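Local atomic coordinates of excinuclease ABC, subunit A. (Deinococcus radiodurans, PDB entry 2VF7), a protein that binds DNA and ATP as a zinc-containing, UvrA-family ABC protein, hydrolyses the nucleotide, and probably takes part in recognising damaged DNA. Residues Y161-T164 against E165-V169; R194-L197 against V198-I202; T254-S257 against A258-V262. The protein carries 1 engineered substitution. One frame throughout, in Å; residues are numbered along the deposited sequence.

How the contacts relate
All three contacts are local helix-end structures in the UvrA DNA-binding region, away from the ADP and zinc sites. Contacts 1 and 3 are helix N-termini, whereas contact 2 is a helix C-terminus. Contact 3 sits between the others: its centre lies about 13 Å from that of contact 1 and about 14 Å from that of contact 2. It touches contact 1 where Val163 CG1 lies 3.8 Å from Arg259 CG, and contact 2 where Leu197 CD2 lies 3.6 Å from Phe255 CE1. Contacts 1 and 2 do not touch, their nearest atoms being about 11 Å apart. The strand entering contact 1 pairs with strand 283-286, which leads to the zinc ligand Cys287.

Contact 1 (Y161-T164 against E165-V169); sequences YTVT and EDSMV
Thr164 and Ser167 close the turn in which strand 159-162 gives way to the short helix 165-168. The backbone N of Thr164 donates to Ser167 OG at 2.9 Å, with a nearly straight N-H...O angle of 166°. With chi1 at 71°, Ser167 OG sits between its own backbone N and carbonyl carbon, which turns it back toward the incoming chain. The same hydroxyl also bonds Tyr281 O, so it accepts from one backbone group and gives its proton to another.

Thr164 is the N-cap and Ser167 the third residue of the helix, and the bond from Thr164 N to Ser167 OG fits the side-chain-to-N-cap half of a capping box. Thr164 OG1 lies 3.2 Å from Ser167 N. The first helical bond runs from Met168 N to Thr164 O at 3.1 Å.

Beside this polar turn, Met168 crosses Val163 at about a right angle, with Met168 SD 3.7 Å from Val163 CG1. The closest approach, between the methionine methyl and Val163 CG2, is doubtful on both sides. The methionine chain, extended beyond CG, also meets Ala258 and Val262 of helix 258-268; an alanine here would probably open a gap between that helix and Val163. At the helix start, Glu165 OE2 bonds Trp208 NE1.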
ATOM      1  N   TYR A 161      -8.764  20.272  26.374  1.00 63.19           N
ATOM      2  CA  TYR A 161     -10.195  20.043  26.124  1.00 63.15           C
ATOM      3  C   TYR A 161     -10.979  19.414  27.288  1.00 62.67           C
ATOM      4  O   TYR A 161     -10.660  18.325  27.763  1.00 62.47           O
ATOM      5  CB  TYR A 161     -10.393  19.210  24.839  1.00 64.08           C
ATOM      6  CG  TYR A 161      -9.985  19.924  23.568  1.00 64.76           C
ATOM      7  CD1 TYR A 161      -8.742  19.689  22.981  1.00 65.08           C
ATOM      8  CD2 TYR A 161     -10.844  20.838  22.951  1.00 65.55           C
ATOM      9  CE1 TYR A 161      -8.360  20.347  21.819  1.00 65.42           C
ATOM     10  CE2 TYR A 161     -10.468  21.503  21.790  1.00 65.68           C
ATOM     11  CZ  TYR A 161      -9.227  21.254  21.232  1.00 65.44           C
ATOM     12  OH  TYR A 161      -8.853  21.912  20.086  1.00 65.89           O
ATOM     13  N   THR A 162     -12.019  20.111  27.737  1.00 62.09           N
ATOM     14  CA  THR A 162     -12.854  19.607  28.815  1.00 61.41           C
ATOM     15  C   THR A 162     -14.321  19.472  28.424  1.00 60.90           C
ATOM     16  O   THR A 162     -14.734  19.803  27.308  1.00 60.43           O
ATOM     17  CB  THR A 162     -12.736  20.439  30.114  1.00 61.52           C
ATOM     18  OG1 THR A 162     -12.567  21.825  29.800  1.00 62.65           O
ATOM     19  CG2 THR A 162     -11.553  19.971  30.953  1.00 62.40           C
ATOM     20  N   VAL A 163     -15.098  18.972  29.374  1.00 60.36           N
ATOM     21  CA  VAL A 163     -16.498  18.697  29.173  1.00 59.87           C
ATOM     22  C   VAL A 163     -17.204  18.917  30.514  1.00 59.57           C
ATOM     23  O   VAL A 163     -16.652  18.614  31.577  1.00 59.51           O
ATOM     24  CB  VAL A 163     -16.669  17.275  28.591  1.00 59.91           C
ATOM     25  CG1 VAL A 163     -16.918  16.234  29.668  1.00 59.55           C
ATOM     26  CG2 VAL A 163     -17.749  17.271  27.570  1.00 60.60           C
ATOM     27  N   THR A 164     -18.394  19.504  30.470  1.00 59.21           N
ATOM     28  CA  THR A 164     -19.133  19.823  31.698  1.00 58.73           C
ATOM     29  C   THR A 164     -20.567  19.354  31.576  1.00 58.58           C
ATOM     30  O   THR A 164     -20.989  18.936  30.506  1.00 58.85           O
ATOM     31  CB  THR A 164     -19.145  21.328  32.002  1.00 58.57           C
ATOM     32  OG1 THR A 164     -19.552  22.037  30.837  1.00 58.24           O
ATOM     33  CG2 THR A 164     -17.779  21.814  32.438  1.00 58.61           C
ATOM     34  N   GLU A 165     -21.316  19.424  32.673  1.00 58.34           N
ATOM     35  CA  GLU A 165     -22.731  19.100  32.630  1.00 57.89           C
ATOM     36  C   GLU A 165     -23.498  20.061  31.727  1.00 57.82           C
ATOM     37  O   GLU A 165     -24.336  19.618  30.953  1.00 57.78           O
ATOM     38  CB  GLU A 165     -23.336  19.073  34.025  1.00 57.98           C
ATOM     39  CG  GLU A 165     -24.804  18.699  34.027  1.00 58.65           C
ATOM     40  CD  GLU A 165     -25.336  18.413  35.404  1.00 60.63           C
ATOM     41  OE1 GLU A 165     -24.619  18.703  36.383  1.00 62.06           O
ATOM     42  OE2 GLU A 165     -26.478  17.905  35.510  1.00 61.11           O
ATOM     43  N   ASP A 166     -23.210  21.360  31.829  1.00 57.68           N
ATOM     44  CA  ASP A 166     -23.858  22.365  30.994  1.00 57.76           C
ATOM     45  C   ASP A 166     -23.527  22.182  29.512  1.00 57.29           C
ATOM     46  O   ASP A 166     -24.410  22.322  28.663  1.00 57.43           O
ATOM     47  CB  ASP A 166     -23.499  23.796  31.424  1.00 58.31           C
ATOM     48  CG  ASP A 166     -23.437  23.976  32.943  1.00 60.91           C
ATOM     49  OD1 ASP A 166     -22.748  23.180  33.640  1.00 64.22           O
ATOM     50  OD2 ASP A 166     -24.046  24.946  33.445  1.00 63.22           O
ATOM     51  N   SER A 167     -22.270  21.873  29.191  1.00 56.38           N
ATOM     52  CA  SER A 167     -21.874  21.696  27.794  1.00 55.80           C
ATOM     53  C   SER A 167     -22.510  20.445  27.177  1.00 55.57           C
ATOM     54  O   SER A 167     -22.847  20.443  25.995  1.00 55.93           O
ATOM     55  CB  SER A 167     -20.349  21.677  27.634  1.00 55.75           C
ATOM     56  OG  SER A 167     -19.761  20.499  28.161  1.00 55.41           O
ATOM     57  N   MET A 168     -22.712  19.416  28.000  1.00 55.21           N
ATOM     58  CA  MET A 168     -23.266  18.107  27.577  1.00 54.80           C
ATOM     59  C   MET A 168     -24.767  17.941  27.712  1.00 54.10           C
ATOM     60  O   MET A 168     -25.378  17.164  26.980  1.00 54.21           O
ATOM     61  CB  MET A 168     -22.623  17.005  28.404  1.00 54.55           C
ATOM     62  CG  MET A 168     -21.319  16.565  27.871  1.00 55.02           C
ATOM     63  SD  MET A 168     -20.493  15.485  29.024  1.00 55.64           S
ATOM     64  CE  MET A 168     -19.373  14.829  27.840  1.00 55.92           C
ATOM     65  N   VAL A 169     -25.345  18.597  28.709  1.00 53.93           N
ATOM     66  CA  VAL A 169     -26.808  18.690  28.841  1.00 53.77           C
ATOM     67  C   VAL A 169     -27.234  20.148  28.822  1.00 53.87           C
ATOM     68  O   VAL A 169     -27.284  20.820  29.870  1.00 53.90           O
ATOM     69  CB  VAL A 169     -27.429  17.789  29.987  1.00 53.67           C
ATOM     70  CG1 VAL A 169     -26.364  17.000  30.730  1.00 53.50           C
ATOM     71  CG2 VAL A 169     -28.329  18.559  30.914  1.00 54.33           C
TER

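Contact 2 (R194-L197 against V198-I202); sequences RDIL and VTLGI
Leu197 lays its CD2 methyl against CD1 of Ile202 at 4.0 Å, the two side chains meeting at a slant. Ile202 has its CG1 anti to the carbonyl carbon (chi1 -71°), beside the backbone N, and CD1 at the end of this branch makes the contact. Beneath the apolar pair, Ile202 N bonds Leu197 O at 3.1 Å.

That bond is the long, six-to-one link of a Schellman motif closing helix 187-199; the companion bond from Gly201 N to Val198 O, also 3.1 Å, is weak. Gly201 takes a positive phi of 85°, a backbone shape that favours glycine, and so reverses the chain and brings Ile202 back over Leu197. Apolar contact between these two positions, C3 and C'', is the hydrophobic interaction that commonly accompanies the motif. The last regular helical bond runs from Leu200 N to Ile196 O.

On another side of the turn, Asp195 O and Thr199 N are joined by a weak bond of 3.4 Å. One water donates to both Asp195 O, at 2.6 Å, and Thr199 OG1, at 2.7 Å, bridging successive turns. Thr199 OG1 also bonds Pro229 O, tying the helix end to strand 227-230, where Val228 meets Ile196, Thr199 and Leu200. Next to Asp195 in the sequence, Arg194 uses NH1 to form a salt bridge of 3.0 Å with Asp195 OD1, reaching that oxygen from above the carboxylate plane, 36° out of it.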
ATOM      1  N   ARG A 194     -29.395   4.671  26.560  1.00 49.23           N
ATOM      2  CA  ARG A 194     -30.634   4.887  27.275  1.00 49.64           C
ATOM      3  C   ARG A 194     -31.236   3.575  27.706  1.00 49.85           C
ATOM      4  O   ARG A 194     -31.696   3.456  28.837  1.00 49.58           O
ATOM      5  CB  ARG A 194     -31.597   5.673  26.401  1.00 49.52           C
ATOM      6  CG  ARG A 194     -32.953   5.890  27.003  1.00 51.09           C
ATOM      7  CD  ARG A 194     -33.929   5.015  26.297  1.00 50.81           C
ATOM      8  NE  ARG A 194     -34.227   5.575  25.001  1.00 50.88           N
ATOM      9  CZ  ARG A 194     -34.933   4.949  24.081  1.00 52.11           C
ATOM     10  NH1 ARG A 194     -35.374   3.716  24.313  1.00 52.17           N
ATOM     11  NH2 ARG A 194     -35.179   5.550  22.931  1.00 52.84           N
ATOM     12  N   ASP A 195     -31.229   2.580  26.810  1.00 50.73           N
ATOM     13  CA  ASP A 195     -31.685   1.231  27.182  1.00 51.34           C
ATOM     14  C   ASP A 195     -30.758   0.496  28.127  1.00 51.20           C
ATOM     15  O   ASP A 195     -31.208  -0.389  28.888  1.00 51.92           O
ATOM     16  CB  ASP A 195     -32.074   0.383  25.958  1.00 52.14           C
ATOM     17  CG  ASP A 195     -33.395   0.868  25.320  1.00 53.85           C
ATOM     18  OD1 ASP A 195     -34.144   1.615  25.995  1.00 55.72           O
ATOM     19  OD2 ASP A 195     -33.684   0.510  24.166  1.00 55.97           O
ATOM     20  N   ILE A 196     -29.476   0.864  28.110  1.00 50.84           N
ATOM     21  CA  ILE A 196     -28.540   0.336  29.104  1.00 50.30           C
ATOM     22  C   ILE A 196     -28.930   0.859  30.481  1.00 50.73           C
ATOM     23  O   ILE A 196     -29.025   0.070  31.430  1.00 51.62           O
ATOM     24  CB  ILE A 196     -27.033   0.620  28.751  1.00 50.43           C
ATOM     25  CG1 ILE A 196     -26.612  -0.215  27.551  1.00 48.38           C
ATOM     26  CG2 ILE A 196     -26.090   0.335  29.962  1.00 50.07           C
ATOM     27  CD1 ILE A 196     -25.352   0.223  26.975  1.00 48.49           C
ATOM     28  N   LEU A 197     -29.167   2.168  30.593  1.00 50.63           N
ATOM     29  CA  LEU A 197     -29.648   2.768  31.842  1.00 50.66           C
ATOM     30  C   LEU A 197     -30.946   2.192  32.404  1.00 51.56           C
ATOM     31  O   LEU A 197     -31.084   2.142  33.621  1.00 52.70           O
ATOM     32  CB  LEU A 197     -29.760   4.305  31.746  1.00 50.34           C
ATOM     33  CG  LEU A 197     -28.519   5.152  31.399  1.00 49.07           C
ATOM     34  CD1 LEU A 197     -28.809   6.647  31.487  1.00 47.34           C
ATOM     35  CD2 LEU A 197     -27.333   4.771  32.288  1.00 46.53           C
ATOM     36  N   VAL A 198     -31.901   1.761  31.566  1.00 52.26           N
ATOM     37  CA  VAL A 198     -33.155   1.190  32.112  1.00 52.60           C
ATOM     38  C   VAL A 198     -32.928  -0.193  32.716  1.00 53.76           C
ATOM     39  O   VAL A 198     -33.565  -0.528  33.736  1.00 55.20           O
ATOM     40  CB  VAL A 198     -34.396   1.195  31.127  1.00 52.78           C
ATOM     41  CG1 VAL A 198     -34.448   2.486  30.296  1.00 50.98           C
ATOM     42  CG2 VAL A 198     -34.386   0.017  30.233  1.00 53.24           C
ATOM     43  N   THR A 199     -32.005  -0.971  32.129  1.00 53.39           N
ATOM     44  CA  THR A 199     -31.562  -2.265  32.697  1.00 53.32           C
ATOM     45  C   THR A 199     -30.919  -2.030  34.070  1.00 53.67           C
ATOM     46  O   THR A 199     -31.140  -2.767  35.029  1.00 53.91           O
ATOM     47  CB  THR A 199     -30.560  -3.000  31.719  1.00 53.48           C
ATOM     48  OG1 THR A 199     -31.280  -3.511  30.603  1.00 53.25           O
ATOM     49  CG2 THR A 199     -29.835  -4.149  32.377  1.00 51.96           C
ATOM     50  N   LEU A 200     -30.118  -0.982  34.159  1.00 54.02           N
ATOM     51  CA  LEU A 200     -29.451  -0.655  35.404  1.00 53.67           C
ATOM     52  C   LEU A 200     -30.388  -0.053  36.450  1.00 53.68           C
ATOM     53  O   LEU A 200     -29.959   0.173  37.572  1.00 54.70           O
ATOM     54  CB  LEU A 200     -28.289   0.303  35.154  1.00 53.26           C
ATOM     55  CG  LEU A 200     -27.031  -0.219  34.479  1.00 52.21           C
ATOM     56  CD1 LEU A 200     -26.068   0.939  34.370  1.00 50.30           C
ATOM     57  CD2 LEU A 200     -26.434  -1.366  35.299  1.00 51.59           C
ATOM     58  N   GLY A 201     -31.643   0.214  36.089  1.00 54.06           N
ATOM     59  CA  GLY A 201     -32.673   0.649  37.051  1.00 53.78           C
ATOM     60  C   GLY A 201     -32.679   2.146  37.328  1.00 54.55           C
ATOM     61  O   GLY A 201     -33.186   2.609  38.371  1.00 54.11           O
ATOM     62  N   ILE A 202     -32.104   2.909  36.395  1.00 54.79           N
ATOM     63  CA  ILE A 202     -32.138   4.371  36.444  1.00 54.10           C
ATOM     64  C   ILE A 202     -33.378   4.840  35.700  1.00 54.54           C
ATOM     65  O   ILE A 202     -33.787   4.203  34.734  1.00 54.89           O
ATOM     66  CB  ILE A 202     -30.832   4.975  35.844  1.00 53.67           C
ATOM     67  CG1 ILE A 202     -29.667   4.704  36.809  1.00 52.66           C
ATOM     68  CG2 ILE A 202     -30.988   6.499  35.531  1.00 52.45           C
ATOM     69  CD1 ILE A 202     -28.313   4.712  36.168  1.00 53.32           C
TER
HETATM   70  O   HOH W   1     -32.622  -2.582  28.463  1.00 30.42           O

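Contact 3 (T254-S257 against A258-V262); sequences TFSS and ARRHV
Ser257 OG receives Arg260 N at 3.3 Å with an N-H...O angle of 162°, and the same oxygen lies equally near Arg260 CB. This is the close-packed part of the contact. The hydroxyl reaches the amide because chi1, at 64°, places OG between the serine's own backbone N and carbonyl carbon; it also bonds Thr222 O, so this buried group has partners in two directions.

Ser257 O is gripped twice. His261 N reaches it at 3.1 Å in a nearly straight bond of 174°, and Ser256 OG donates to it, also at 3.1 Å, from the opposite face of the carbonyl plane. Ser256 itself is fixed by its backbone, whose N and O bond Gln193 OE1 and Trp184 NE1.

The outer side is looser. Arg260 CG passes Ser256 OG at 3.9 Å, after which the chain, bent at chi2 and chi3, leads away past Gln225; the end of Arg259 likewise turns from the loop, and both arginines are partly exposed. What remains at the inner side, a serine hydroxyl on the third helical amide and the same residue's carbonyl on the fourth, is the classic serine N-cap, here starting helix 258-268.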
ATOM      1  N   THR A 254     -22.772  -2.288  26.184  1.00 48.34           N
ATOM      2  CA  THR A 254     -21.643  -1.750  26.961  1.00 47.50           C
ATOM      3  C   THR A 254     -21.820  -0.267  27.236  1.00 47.85           C
ATOM      4  O   THR A 254     -21.962   0.551  26.314  1.00 48.76           O
ATOM      5  CB  THR A 254     -20.271  -2.012  26.255  1.00 47.42           C
ATOM      6  OG1 THR A 254     -20.193  -3.391  25.855  1.00 46.08           O
ATOM      7  CG2 THR A 254     -19.093  -1.704  27.187  1.00 46.48           C
ATOM      8  N   PHE A 255     -21.811   0.098  28.504  1.00 47.29           N
ATOM      9  CA  PHE A 255     -22.005   1.502  28.866  1.00 47.51           C
ATOM     10  C   PHE A 255     -20.809   2.357  28.454  1.00 47.64           C
ATOM     11  O   PHE A 255     -19.672   1.915  28.499  1.00 48.13           O
ATOM     12  CB  PHE A 255     -22.260   1.650  30.366  1.00 47.09           C
ATOM     13  CG  PHE A 255     -22.599   3.050  30.781  1.00 47.05           C
ATOM     14  CD1 PHE A 255     -23.805   3.632  30.393  1.00 46.17           C
ATOM     15  CD2 PHE A 255     -21.701   3.796  31.542  1.00 47.18           C
ATOM     16  CE1 PHE A 255     -24.117   4.953  30.761  1.00 48.41           C
ATOM     17  CE2 PHE A 255     -21.991   5.111  31.913  1.00 47.78           C
ATOM     18  CZ  PHE A 255     -23.208   5.693  31.527  1.00 48.16           C
ATOM     19  N   SER A 256     -21.084   3.563  27.993  1.00 48.10           N
ATOM     20  CA  SER A 256     -20.056   4.564  27.825  1.00 48.64           C
ATOM     21  C   SER A 256     -20.599   5.884  28.331  1.00 48.93           C
ATOM     22  O   SER A 256     -21.671   6.327  27.911  1.00 49.56           O
ATOM     23  CB  SER A 256     -19.624   4.695  26.376  1.00 48.22           C
ATOM     24  OG  SER A 256     -19.515   6.072  26.079  1.00 50.54           O
ATOM     25  N   SER A 257     -19.876   6.511  29.251  1.00 49.17           N
ATOM     26  CA  SER A 257     -20.328   7.782  29.822  1.00 48.76           C
ATOM     27  C   SER A 257     -20.353   8.874  28.753  1.00 49.38           C
ATOM     28  O   SER A 257     -19.763   8.706  27.694  1.00 49.71           O
ATOM     29  CB  SER A 257     -19.438   8.187  30.982  1.00 48.34           C
ATOM     30  OG  SER A 257     -18.127   8.430  30.526  1.00 49.24           O
ATOM     31  N   ALA A 258     -21.049   9.986  29.015  1.00 49.59           N
ATOM     32  CA  ALA A 258     -21.094  11.080  28.046  1.00 49.65           C
ATOM     33  C   ALA A 258     -19.688  11.591  27.720  1.00 50.54           C
ATOM     34  O   ALA A 258     -19.369  11.825  26.554  1.00 51.41           O
ATOM     35  CB  ALA A 258     -21.985  12.215  28.531  1.00 48.71           C
ATOM     36  N   ARG A 259     -18.856  11.774  28.748  1.00 50.78           N
ATOM     37  CA  ARG A 259     -17.477  12.204  28.560  1.00 51.14           C
ATOM     38  C   ARG A 259     -16.667  11.238  27.684  1.00 51.06           C
ATOM     39  O   ARG A 259     -16.063  11.659  26.712  1.00 51.63           O
ATOM     40  CB  ARG A 259     -16.809  12.415  29.912  1.00 50.90           C
ATOM     41  CG  ARG A 259     -15.353  12.813  29.827  1.00 52.29           C
ATOM     42  CD  ARG A 259     -14.644  12.431  31.108  1.00 54.83           C
ATOM     43  NE  ARG A 259     -14.378  13.596  31.935  1.00 57.23           N
ATOM     44  CZ  ARG A 259     -13.939  13.555  33.195  1.00 59.22           C
ATOM     45  NH1 ARG A 259     -13.729  12.383  33.804  1.00 59.09           N
ATOM     46  NH2 ARG A 259     -13.711  14.698  33.855  1.00 58.20           N
ATOM     47  N   ARG A 260     -16.671   9.952  28.029  1.00 51.41           N
ATOM     48  CA  ARG A 260     -15.982   8.912  27.271  1.00 51.45           C
ATOM     49  C   ARG A 260     -16.308   8.977  25.769  1.00 52.36           C
ATOM     50  O   ARG A 260     -15.405   8.998  24.911  1.00 52.70           O
ATOM     51  CB  ARG A 260     -16.366   7.552  27.844  1.00 51.47           C
ATOM     52  CG  ARG A 260     -15.786   6.332  27.128  1.00 51.45           C
ATOM     53  CD  ARG A 260     -15.484   5.234  28.130  1.00 48.74           C
ATOM     54  NE  ARG A 260     -14.091   4.872  27.938  1.00 50.50           N
ATOM     55  CZ  ARG A 260     -13.265   4.421  28.870  1.00 48.16           C
ATOM     56  NH1 ARG A 260     -13.648   4.247  30.126  1.00 46.14           N
ATOM     57  NH2 ARG A 260     -12.028   4.141  28.517  1.00 51.80           N
ATOM     58  N   HIS A 261     -17.595   9.020  25.449  1.00 52.40           N
ATOM     59  CA  HIS A 261     -18.022   9.103  24.066  1.00 52.56           C
ATOM     60  C   HIS A 261     -17.532  10.346  23.364  1.00 52.62           C
ATOM     61  O   HIS A 261     -17.146  10.282  22.205  1.00 52.50           O
ATOM     62  CB  HIS A 261     -19.543   9.080  23.940  1.00 52.57           C
ATOM     63  CG  HIS A 261     -19.999   9.304  22.535  1.00 53.97           C
ATOM     64  ND1 HIS A 261     -20.401  10.541  22.074  1.00 53.87           N
ATOM     65  CD2 HIS A 261     -20.023   8.470  21.463  1.00 53.89           C
ATOM     66  CE1 HIS A 261     -20.685  10.448  20.787  1.00 54.89           C
ATOM     67  NE2 HIS A 261     -20.469   9.204  20.393  1.00 54.29           N
ATOM     68  N   VAL A 262     -17.611  11.491  24.039  1.00 53.00           N
ATOM     69  CA  VAL A 262     -17.284  12.763  23.399  1.00 53.49           C
ATOM     70  C   VAL A 262     -15.794  12.820  23.064  1.00 53.92           C
ATOM     71  O   VAL A 262     -15.419  13.221  21.967  1.00 54.05           O
ATOM     72  CB  VAL A 262     -17.724  14.006  24.261  1.00 53.69           C
ATOM     73  CG1 VAL A 262     -17.051  15.284  23.779  1.00 53.43           C
ATOM     74  CG2 VAL A 262     -19.235  14.178  24.258  1.00 51.94           C
TER